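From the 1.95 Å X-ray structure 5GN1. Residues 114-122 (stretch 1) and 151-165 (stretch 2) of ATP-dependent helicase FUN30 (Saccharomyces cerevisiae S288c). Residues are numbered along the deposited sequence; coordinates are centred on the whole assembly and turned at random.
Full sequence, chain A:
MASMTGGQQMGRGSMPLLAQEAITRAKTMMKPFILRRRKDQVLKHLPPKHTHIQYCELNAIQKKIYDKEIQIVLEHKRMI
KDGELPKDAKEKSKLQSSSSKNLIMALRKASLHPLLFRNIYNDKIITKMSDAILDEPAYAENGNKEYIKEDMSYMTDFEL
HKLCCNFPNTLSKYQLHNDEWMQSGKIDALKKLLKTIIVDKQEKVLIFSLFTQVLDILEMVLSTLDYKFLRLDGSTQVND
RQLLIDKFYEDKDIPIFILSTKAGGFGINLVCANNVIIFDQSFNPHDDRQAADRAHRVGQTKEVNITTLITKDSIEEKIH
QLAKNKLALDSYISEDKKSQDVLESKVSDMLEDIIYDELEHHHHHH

Stretch 1 114-122: PLLFRNIYN
Stretch 2 151-165: DMSYMTDFELHKLCC

Stretch 1 opens with a 3-10 segment, 114-116, and continues as loop. Stretch 2 begins in a helix that started earlier in the chain, passes through Tyr 154 and Met 155, and enters a second helix at Asp 157. The closest CA pair across the contact is Arg 118 CA to Thr 156 CA, 4.5 Å.

The start of the second helix is held twice. Within stretch 2, Thr 156 (chi1 p, 71°) is the N-cap: Glu 159 N donates to Thr 156 OG1 at 3.0 Å, and Thr 156 N donates to Glu 159 OE1 at 2.9 Å. Stretch 1 supplies two carbonyls to the first turn. Asp 157 N donates to Phe 117 O at 2.9 Å, and Phe 158 N to Leu 115 O at 3.2 Å.

Asp 157 is the centre of the contact. Its CA-to-CB bond points toward stretch 1. With chi1 m (-77°) and chi2 -16°, its carboxylate meets three successive backbone amides. Asn 119 N and Ile 120 N donate to Asp 157 OD2 at 3.1 and 2.8 Å; Tyr 121 N donates to Asp 157 OD1 at 3.1 Å. Water 1 is hydrogen-bonded to Asp 157 OD2 at 2.7 Å and accepts from Asn 119 ND2 at 3.0 Å.

Arg 118 extends from CA (chi1 t, chi2 t), then bends at chi3 p (69°) and chi4 85°. This lets Arg 118 NE donate to Ser 153 O at 3.1 Å, while Arg 118 NH1 donates to Tyr 121 O at 2.9 Å.

The CA-to-CB bond of Tyr 121 points toward stretch 2; chi1 is m and chi2 is 87°. Leu 160 CB lies over one face, 3.7 Å from the Tyr 121 ring centroid, a CH-pi contact. Leu 160 CD1 packs on Tyr 121 CB at 3.5 Å. Leu 115 (m, t) rests its CB 3.9 Å from Phe 158 CB; the Phe 158 ring (chi1 t, -167°) leads away.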

# COMPACT_ATOMS: atom_id res chain seq x y z
N PRO A 114 -8.82 2.45 -0.46
CA PRO A 114 -9.51 2.98 -1.65
C PRO A 114 -8.71 3.99 -2.43
O PRO A 114 -8.88 4.09 -3.66
CB PRO A 114 -10.77 3.64 -1.06
CG PRO A 114 -11.05 2.85 0.19
CD PRO A 114 -9.69 2.44 0.73
N LEU A 115 -7.86 4.79 -1.77
CA LEU A 115 -7.17 5.84 -2.51
C LEU A 115 -6.04 5.31 -3.37
O LEU A 115 -5.33 6.11 -3.96
CB LEU A 115 -6.62 6.90 -1.55
CG LEU A 115 -7.68 7.65 -0.73
CD1 LEU A 115 -7.03 8.78 0.10
CD2 LEU A 115 -8.81 8.18 -1.62
N LEU A 116 -5.86 3.99 -3.42
CA LEU A 116 -4.98 3.36 -4.40
C LEU A 116 -5.68 3.17 -5.74
O LEU A 116 -5.12 2.52 -6.63
CB LEU A 116 -4.51 2.00 -3.88
CG LEU A 116 -3.68 2.02 -2.59
CD1 LEU A 116 -3.49 0.59 -2.07
CD2 LEU A 116 -2.34 2.73 -2.83
N PHE A 117 -6.87 3.73 -5.88
CA PHE A 117 -7.69 3.62 -7.08
C PHE A 117 -8.22 5.00 -7.42
O PHE A 117 -8.28 5.89 -6.57
CB PHE A 117 -8.88 2.66 -6.89
CG PHE A 117 -8.48 1.24 -6.63
CD1 PHE A 117 -8.09 0.84 -5.36
CD2 PHE A 117 -8.48 0.31 -7.66
CE1 PHE A 117 -7.71 -0.46 -5.11
CE2 PHE A 117 -8.10 -1.00 -7.41
CZ PHE A 117 -7.72 -1.39 -6.14
N ARG A 118 -8.63 5.18 -8.67
CA ARG A 118 -9.28 6.40 -9.09
C ARG A 118 -10.78 6.13 -9.13
O ARG A 118 -11.26 5.40 -10.01
CB ARG A 118 -8.80 6.85 -10.48
CG ARG A 118 -9.40 8.19 -10.93
CD ARG A 118 -8.74 8.73 -12.22
NE ARG A 118 -9.05 7.93 -13.41
CZ ARG A 118 -10.15 8.09 -14.15
NH1 ARG A 118 -11.05 9.01 -13.84
NH2 ARG A 118 -10.34 7.32 -15.22
N ASN A 119 -11.50 6.66 -8.14
CA ASN A 119 -12.95 6.80 -8.11
C ASN A 119 -13.53 8.14 -7.71
O ASN A 119 -14.57 8.55 -8.22
CB ASN A 119 -13.43 5.83 -7.01
CG ASN A 119 -13.28 4.39 -7.39
OD1 ASN A 119 -14.04 3.84 -8.20
ND2 ASN A 119 -12.28 3.74 -6.80
N ILE A 120 -12.83 8.86 -6.83
CA ILE A 120 -13.30 10.18 -6.42
C ILE A 120 -13.04 11.10 -7.60
O ILE A 120 -13.92 11.88 -8.01
CB ILE A 120 -12.57 10.64 -5.15
CG1 ILE A 120 -12.97 9.73 -3.97
CG2 ILE A 120 -12.85 12.10 -4.86
CD1 ILE A 120 -12.14 9.97 -2.73
N TYR A 121 -11.85 11.02 -8.18
CA TYR A 121 -11.48 11.83 -9.34
C TYR A 121 -11.98 11.15 -10.62
O TYR A 121 -11.21 10.63 -11.43
CB TYR A 121 -9.97 12.06 -9.37
CG TYR A 121 -9.43 12.91 -8.24
CD1 TYR A 121 -9.07 12.35 -7.01
CD2 TYR A 121 -9.26 14.28 -8.40
CE1 TYR A 121 -8.57 13.12 -5.98
CE2 TYR A 121 -8.76 15.07 -7.37
CZ TYR A 121 -8.42 14.48 -6.16
OH TYR A 121 -7.91 15.23 -5.12
N ASN A 122 -13.29 11.12 -10.78
CA ASN A 122 -13.95 10.46 -11.89
C ASN A 122 -13.72 11.16 -13.22
O ASN A 122 -13.24 12.25 -13.25
CB ASN A 122 -15.42 10.32 -11.62
CG ASN A 122 -16.10 11.65 -11.47
OD1 ASN A 122 -15.85 12.54 -12.22
ND2 ASN A 122 -16.92 11.77 -10.50
N ASP A 151 -3.10 11.24 -19.04
CA ASP A 151 -2.16 11.02 -17.94
C ASP A 151 -2.90 10.90 -16.61
O ASP A 151 -2.62 10.00 -15.81
CB ASP A 151 -1.14 12.16 -17.87
CG ASP A 151 0.02 11.99 -18.86
OD1 ASP A 151 -0.03 11.08 -19.71
OD2 ASP A 151 0.96 12.80 -18.80
N MET A 152 -3.84 11.82 -16.36
CA MET A 152 -4.61 11.78 -15.12
C MET A 152 -5.45 10.51 -15.02
O MET A 152 -5.59 9.94 -13.93
CB MET A 152 -5.50 13.01 -15.03
CG MET A 152 -4.75 14.28 -14.69
SD MET A 152 -5.84 15.71 -14.80
CE MET A 152 -4.76 16.99 -14.22
N SER A 153 -6.03 10.05 -16.13
CA SER A 153 -6.89 8.86 -16.08
C SER A 153 -6.16 7.62 -15.56
O SER A 153 -6.82 6.69 -15.10
CB SER A 153 -7.47 8.55 -17.46
OG SER A 153 -6.59 7.74 -18.24
N TYR A 154 -4.84 7.59 -15.65
CA TYR A 154 -4.06 6.46 -15.14
C TYR A 154 -3.54 6.67 -13.73
O TYR A 154 -2.90 5.76 -13.19
CB TYR A 154 -2.89 6.17 -16.07
CG TYR A 154 -3.33 5.64 -17.41
CD1 TYR A 154 -3.88 4.36 -17.52
CD2 TYR A 154 -3.22 6.41 -18.55
CE1 TYR A 154 -4.29 3.87 -18.74
CE2 TYR A 154 -3.62 5.92 -19.78
CZ TYR A 154 -4.16 4.66 -19.87
OH TYR A 154 -4.56 4.20 -21.09
N MET A 155 -3.79 7.82 -13.13
CA MET A 155 -3.34 8.07 -11.76
C MET A 155 -4.42 7.65 -10.77
O MET A 155 -5.59 7.48 -11.13
CB MET A 155 -2.97 9.54 -11.57
CG MET A 155 -1.84 9.99 -12.51
SD MET A 155 -1.65 11.80 -12.57
CE MET A 155 -1.27 12.19 -10.89
N THR A 156 -4.00 7.49 -9.51
CA THR A 156 -4.88 7.12 -8.40
C THR A 156 -5.43 8.38 -7.74
O THR A 156 -4.90 9.48 -7.89
CB THR A 156 -4.13 6.28 -7.35
OG1 THR A 156 -3.19 7.12 -6.64
CG2 THR A 156 -3.40 5.08 -8.00
N ASP A 157 -6.52 8.19 -6.98
CA ASP A 157 -7.07 9.31 -6.22
C ASP A 157 -6.00 9.96 -5.36
O ASP A 157 -5.93 11.19 -5.29
CB ASP A 157 -8.25 8.85 -5.35
CG ASP A 157 -9.52 8.67 -6.15
OD1 ASP A 157 -9.59 9.16 -7.30
OD2 ASP A 157 -10.46 8.04 -5.61
N PHE A 158 -5.13 9.17 -4.72
CA PHE A 158 -4.15 9.83 -3.86
C PHE A 158 -3.06 10.53 -4.67
O PHE A 158 -2.56 11.58 -4.26
CB PHE A 158 -3.51 8.86 -2.87
CG PHE A 158 -2.75 9.57 -1.79
CD1 PHE A 158 -3.42 10.12 -0.71
CD2 PHE A 158 -1.38 9.77 -1.90
CE1 PHE A 158 -2.73 10.81 0.27
CE2 PHE A 158 -0.68 10.45 -0.91
CZ PHE A 158 -1.36 10.98 0.16
N GLU A 159 -2.67 9.96 -5.82
CA GLU A 159 -1.72 10.67 -6.67
C GLU A 159 -2.33 11.96 -7.19
O GLU A 159 -1.65 12.99 -7.30
CB GLU A 159 -1.26 9.78 -7.83
CG GLU A 159 -0.40 8.61 -7.40
CD GLU A 159 -0.34 7.48 -8.42
OE1 GLU A 159 -1.11 7.49 -9.41
OE2 GLU A 159 0.52 6.60 -8.21
N LEU A 160 -3.62 11.93 -7.52
CA LEU A 160 -4.25 13.14 -8.04
C LEU A 160 -4.37 14.19 -6.94
O LEU A 160 -4.18 15.38 -7.19
CB LEU A 160 -5.60 12.81 -8.66
CG LEU A 160 -5.44 12.13 -10.01
CD1 LEU A 160 -6.66 11.30 -10.39
CD2 LEU A 160 -5.11 13.15 -11.10
N HIS A 161 -4.66 13.75 -5.71
CA HIS A 161 -4.60 14.64 -4.56
C HIS A 161 -3.22 15.29 -4.44
O HIS A 161 -3.12 16.51 -4.24
CB HIS A 161 -4.94 13.89 -3.28
CG HIS A 161 -4.66 14.69 -2.05
ND1 HIS A 161 -5.39 15.82 -1.73
CD2 HIS A 161 -3.71 14.57 -1.10
CE1 HIS A 161 -4.92 16.34 -0.61
NE2 HIS A 161 -3.89 15.61 -0.21
N LYS A 162 -2.15 14.50 -4.55
CA LYS A 162 -0.82 15.10 -4.45
C LYS A 162 -0.54 16.04 -5.63
O LYS A 162 0.12 17.07 -5.45
CB LYS A 162 0.26 14.02 -4.34
CG LYS A 162 0.18 13.19 -3.06
CD LYS A 162 0.26 14.04 -1.79
CE LYS A 162 1.67 14.52 -1.50
NZ LYS A 162 1.77 15.27 -0.22
N LEU A 163 -1.04 15.72 -6.82
CA LEU A 163 -0.90 16.65 -7.94
C LEU A 163 -1.57 17.99 -7.63
O LEU A 163 -1.05 19.06 -8.01
CB LEU A 163 -1.49 16.05 -9.21
CG LEU A 163 -1.37 16.88 -10.49
CD1 LEU A 163 0.08 17.00 -10.93
CD2 LEU A 163 -2.24 16.30 -11.60
N CYS A 164 -2.72 17.97 -6.96
CA CYS A 164 -3.39 19.21 -6.59
C CYS A 164 -2.63 19.93 -5.48
O CYS A 164 -2.66 21.16 -5.41
CB CYS A 164 -4.84 18.94 -6.16
SG CYS A 164 -5.87 18.11 -7.35
N CYS A 165 -1.93 19.19 -4.62
CA CYS A 165 -1.14 19.83 -3.57
C CYS A 165 0.19 20.38 -4.07
O CYS A 165 0.84 21.12 -3.34
CB CYS A 165 -0.87 18.85 -2.43
SG CYS A 165 -2.33 18.41 -1.44
O HOH W 1 -11.00 5.59 -4.75
O HOH W 2 -2.25 5.85 -4.72